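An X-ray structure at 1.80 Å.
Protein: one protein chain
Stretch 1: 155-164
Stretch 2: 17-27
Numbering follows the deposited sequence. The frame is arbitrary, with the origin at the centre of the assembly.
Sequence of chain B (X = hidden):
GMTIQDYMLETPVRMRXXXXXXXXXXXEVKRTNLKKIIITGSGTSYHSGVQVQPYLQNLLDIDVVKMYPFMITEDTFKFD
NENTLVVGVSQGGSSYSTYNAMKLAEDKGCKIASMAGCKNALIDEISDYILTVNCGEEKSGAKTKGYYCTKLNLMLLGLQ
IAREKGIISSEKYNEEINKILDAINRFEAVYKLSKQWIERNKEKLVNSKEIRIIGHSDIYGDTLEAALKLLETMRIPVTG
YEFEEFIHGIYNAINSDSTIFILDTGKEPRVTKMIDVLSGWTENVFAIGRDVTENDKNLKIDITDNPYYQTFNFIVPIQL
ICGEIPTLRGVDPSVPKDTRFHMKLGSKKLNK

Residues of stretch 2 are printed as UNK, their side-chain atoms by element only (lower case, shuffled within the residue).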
# COMPACT_ATOMS: atom_id res chain seq x y z
N MSE B 155 -39.05 -20.10 -20.30
CA MSE B 155 -38.99 -18.75 -19.81
C MSE B 155 -38.23 -17.85 -20.80
O MSE B 155 -38.63 -16.73 -21.02
CB MSE B 155 -38.34 -18.68 -18.43
CG MSE B 155 -39.21 -19.26 -17.34
SE MSE B 155 -38.30 -19.07 -15.64
CE MSE B 155 -39.76 -19.44 -14.42
N LEU B 156 -37.10 -18.35 -21.32
CA LEU B 156 -36.29 -17.61 -22.28
C LEU B 156 -37.10 -17.28 -23.53
O LEU B 156 -37.09 -16.12 -23.98
CB LEU B 156 -35.01 -18.36 -22.61
CG LEU B 156 -34.04 -18.34 -21.42
CD1 LEU B 156 -32.88 -19.26 -21.65
CD2 LEU B 156 -33.56 -16.90 -21.12
N LEU B 157 -37.85 -18.26 -24.05
CA LEU B 157 -38.77 -18.04 -25.18
C LEU B 157 -39.64 -16.82 -24.93
O LEU B 157 -39.75 -15.94 -25.80
CB LEU B 157 -39.67 -19.25 -25.46
CG LEU B 157 -40.79 -19.10 -26.52
CD1 LEU B 157 -40.20 -18.82 -27.92
CD2 LEU B 157 -41.71 -20.35 -26.50
N GLY B 158 -40.25 -16.78 -23.74
CA GLY B 158 -41.09 -15.66 -23.31
C GLY B 158 -40.34 -14.35 -23.32
O GLY B 158 -40.76 -13.39 -23.97
N LEU B 159 -39.22 -14.31 -22.62
CA LEU B 159 -38.39 -13.11 -22.52
C LEU B 159 -37.93 -12.55 -23.88
O LEU B 159 -37.90 -11.34 -24.09
CB LEU B 159 -37.19 -13.40 -21.59
CG LEU B 159 -37.52 -13.46 -20.09
CD1 LEU B 159 -36.33 -14.01 -19.25
CD2 LEU B 159 -37.94 -12.07 -19.58
N GLN B 160 -37.54 -13.46 -24.77
CA GLN B 160 -37.07 -13.16 -26.12
C GLN B 160 -38.18 -12.58 -26.98
O GLN B 160 -37.97 -11.63 -27.74
CB GLN B 160 -36.48 -14.42 -26.76
CG GLN B 160 -35.11 -14.84 -26.16
CD GLN B 160 -33.93 -14.21 -26.88
OE1 GLN B 160 -33.97 -14.03 -28.09
NE2 GLN B 160 -32.84 -13.92 -26.15
N ILE B 161 -39.38 -13.14 -26.84
CA ILE B 161 -40.56 -12.63 -27.54
C ILE B 161 -40.90 -11.26 -26.98
O ILE B 161 -41.03 -10.32 -27.73
CB ILE B 161 -41.78 -13.54 -27.39
CG1 ILE B 161 -41.60 -14.81 -28.21
CG2 ILE B 161 -43.04 -12.85 -27.88
CD1 ILE B 161 -42.61 -15.89 -27.85
N ALA B 162 -40.98 -11.16 -25.65
CA ALA B 162 -41.33 -9.92 -24.97
C ALA B 162 -40.44 -8.74 -25.38
O ALA B 162 -40.92 -7.63 -25.64
CB ALA B 162 -41.28 -10.13 -23.45
N ARG B 163 -39.13 -8.98 -25.42
CA ARG B 163 -38.20 -7.93 -25.82
C ARG B 163 -38.41 -7.55 -27.29
O ARG B 163 -38.51 -6.38 -27.61
CB ARG B 163 -36.75 -8.34 -25.54
CG ARG B 163 -35.69 -7.24 -25.87
CD ARG B 163 -34.27 -7.69 -25.47
NE ARG B 163 -33.91 -8.88 -26.22
CZ ARG B 163 -32.77 -9.54 -26.12
NH1 ARG B 163 -31.81 -9.13 -25.30
NH2 ARG B 163 -32.57 -10.62 -26.88
N GLU B 164 -38.50 -8.55 -28.18
CA GLU B 164 -38.65 -8.31 -29.62
C GLU B 164 -39.89 -7.52 -29.92
O GLU B 164 -39.85 -6.56 -30.72
CB GLU B 164 -38.69 -9.64 -30.37
CG GLU B 164 -38.96 -9.60 -31.90
CD GLU B 164 -37.85 -8.97 -32.75
OE1 GLU B 164 -36.74 -8.68 -32.24
OE2 GLU B 164 -38.12 -8.79 -33.98
N UNK B 17 -25.19 -21.92 -19.73
CA UNK B 17 -24.89 -22.09 -21.15
C UNK B 17 -26.09 -21.78 -22.04
O UNK B 17 -25.98 -21.13 -23.11
c UNK B 17 -23.05 -23.80 -20.91
c UNK B 17 -24.42 -23.49 -21.48
c UNK B 17 -22.65 -25.25 -21.06
o UNK B 17 -21.49 -25.58 -20.71
o UNK B 17 -23.51 -26.05 -21.50
N UNK B 18 -27.25 -22.24 -21.59
CA UNK B 18 -28.50 -22.01 -22.26
C UNK B 18 -28.84 -20.53 -22.30
O UNK B 18 -29.24 -20.02 -23.33
c UNK B 18 -30.31 -25.30 -21.26
c UNK B 18 -29.63 -22.86 -21.65
c UNK B 18 -29.37 -24.34 -21.98
c UNK B 18 -31.00 -22.41 -22.19
N UNK B 19 -28.68 -19.85 -21.18
CA UNK B 19 -28.88 -18.40 -21.09
C UNK B 19 -27.96 -17.66 -22.10
O UNK B 19 -28.44 -16.84 -22.87
c UNK B 19 -28.69 -17.93 -19.62
c UNK B 19 -28.39 -16.41 -19.52
c UNK B 19 -29.94 -18.27 -18.81
c UNK B 19 -29.74 -18.18 -17.27
N UNK B 20 -26.67 -18.00 -22.12
CA UNK B 20 -25.74 -17.37 -23.08
C UNK B 20 -26.04 -17.67 -24.55
O UNK B 20 -25.66 -16.88 -25.40
o UNK B 20 -23.94 -17.34 -21.48
c UNK B 20 -24.30 -17.77 -22.78
N UNK B 21 -26.70 -18.78 -24.85
CA UNK B 21 -27.05 -19.17 -26.22
C UNK B 21 -28.43 -18.73 -26.64
O UNK B 21 -28.85 -19.02 -27.78
o UNK B 21 -26.31 -20.70 -28.67
n UNK B 21 -27.95 -22.14 -28.06
c UNK B 21 -26.99 -20.69 -26.35
c UNK B 21 -27.06 -21.18 -27.80
N UNK B 22 -29.15 -18.02 -25.78
CA UNK B 22 -30.56 -17.66 -26.04
C UNK B 22 -30.76 -16.73 -27.22
O UNK B 22 -31.73 -16.90 -27.97
c UNK B 22 -31.20 -17.04 -24.81
N UNK B 23 -29.90 -15.73 -27.37
CA UNK B 23 -30.02 -14.82 -28.52
C UNK B 23 -29.93 -15.58 -29.85
O UNK B 23 -30.62 -15.24 -30.80
o UNK B 23 -30.36 -12.63 -26.87
c UNK B 23 -28.97 -13.70 -28.48
c UNK B 23 -29.26 -12.64 -27.44
o UNK B 23 -28.37 -11.78 -27.20
N UNK B 24 -29.08 -16.60 -29.91
CA UNK B 24 -28.94 -17.42 -31.12
C UNK B 24 -30.12 -18.36 -31.29
O UNK B 24 -30.76 -18.37 -32.34
c UNK B 24 -27.62 -18.21 -31.10
o UNK B 24 -27.53 -19.15 -32.17
N UNK B 25 -30.44 -19.11 -30.24
CA UNK B 25 -31.48 -20.12 -30.30
C UNK B 25 -32.88 -19.58 -30.65
O UNK B 25 -33.57 -20.17 -31.47
c UNK B 25 -31.96 -23.15 -30.08
c UNK B 25 -32.47 -22.15 -29.06
c UNK B 25 -31.54 -20.94 -29.01
c UNK B 25 -32.58 -22.79 -27.68
N UNK B 26 -33.27 -18.45 -30.06
CA UNK B 26 -34.60 -17.88 -30.25
C UNK B 26 -34.69 -16.75 -31.29
O UNK B 26 -35.73 -16.09 -31.40
c UNK B 26 -36.37 -20.43 -27.04
c UNK B 26 -34.28 -18.60 -26.83
c UNK B 26 -34.42 -19.65 -25.89
c UNK B 26 -36.25 -19.39 -27.97
c UNK B 26 -35.21 -18.46 -27.87
c UNK B 26 -35.08 -17.37 -28.90
c UNK B 26 -35.48 -20.54 -26.00
N UNK B 27 -33.63 -16.55 -32.06
CA UNK B 27 -33.60 -15.43 -32.97
C UNK B 27 -34.69 -15.42 -34.05
O UNK B 27 -35.15 -14.35 -34.41
c UNK B 27 -32.27 -15.32 -33.69
o UNK B 27 -32.12 -12.92 -33.69
c UNK B 27 -32.09 -13.96 -34.35
n UNK B 27 -31.94 -13.96 -35.65
O HOH W 1 -32.56 -13.13 -30.21
O HOH W 2 -28.97 -10.15 -25.34

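Position 17 carries three side-chain carbons in a row, the third bearing two oxygens, and none of these atoms touches stretch 1. A carboxylate reached through two methylenes, CB and the next carbon, is Glu17.

Position 18 has four carbons, forked at CB, with one arm two carbons long; the one-carbon branch lies against Leu156 CD1. This beta-branched aliphatic chain is Ile18. Its CG2 is 3.7 Å from Leu156 CD1, while the longer arm leads away. Position 19 repeats the pattern, four carbons forked at CB with one two-carbon arm, and the first carbon of that arm approaches the same leucine methyl; it is Ile19. Its CG1 stands 4.2 Å from Leu156 CD1, so the same leucine methyl touches both isoleucines.

Position 20 shows one carbon and then one oxygen, out of reach of stretch 1, which gives Ser20. At position 21 two carbons end in one oxygen and one nitrogen, the amide of Asn21; CA-to-CB points away from the other stretch. Position 22 has a single carbon, CB, which points toward stretch 1 and lies near Leu156 CD1 and Gln160 NE2; it is Ala22. Ala22 CB is 4.2 Å from Leu156 CD1 and 3.8 Å from Gln160 NE2, and the CA atoms of Ala22 and Leu156 are 6.9 Å apart.

Position 23 has two carbons, the second carrying two oxygens. One oxygen lies close to two nitrogen donors of stretch 1, as a short carboxylate can, and the residue is Asp23. Although CA-to-CB runs sideways, the end of the chain comes nearer: OD1 accepts from Gln160 NE2 at 2.9 Å and from Arg163 NH2 at 3.0 Å, both with N-H...O angles of 162°. The second bond belongs to a salt bridge, with OD1 at the edge of the guanidinium, near its plane.

Position 24 has one carbon and one oxygen, Ser24, pointing away. Position 25 has four carbons forked at the second, Leu25, whose side chain makes no contact with stretch 1. Position 26 has one carbon followed by a ring of six carbons with no oxygen, and Leu157 N and Leu156 C lie over one face of that ring, which identifies Phe26. Its CE2 is 3.6 Å from Leu156 CB, and CE1 is 3.8 Å from Leu157 CB. Position 27 has two carbons ending in one oxygen and one nitrogen, without contact to stretch 1: Asn27.

The contact buries 412 Å², both sides summed, and combines an apolar patch with a polar one. Leu156, pointing toward stretch 2, packs against Ile18, Ile19, Ala22 and Phe26, and the phenyl ring lies against the helix backbone at Leu156 and Leu157. Farther along the helix, Gln160 and Arg163 converge on one carboxylate oxygen. Two waters extend this polar patch: water 1 donates to Asp23 O at 2.9 Å and to Gln160 OE1 at 2.7 Å, while water 2 donates to Asp23 OD2 at 2.5 Å and accepts from Arg163 NH1 at 3.0 Å.

Stretch 2 (17-27) EIISNADSLFN
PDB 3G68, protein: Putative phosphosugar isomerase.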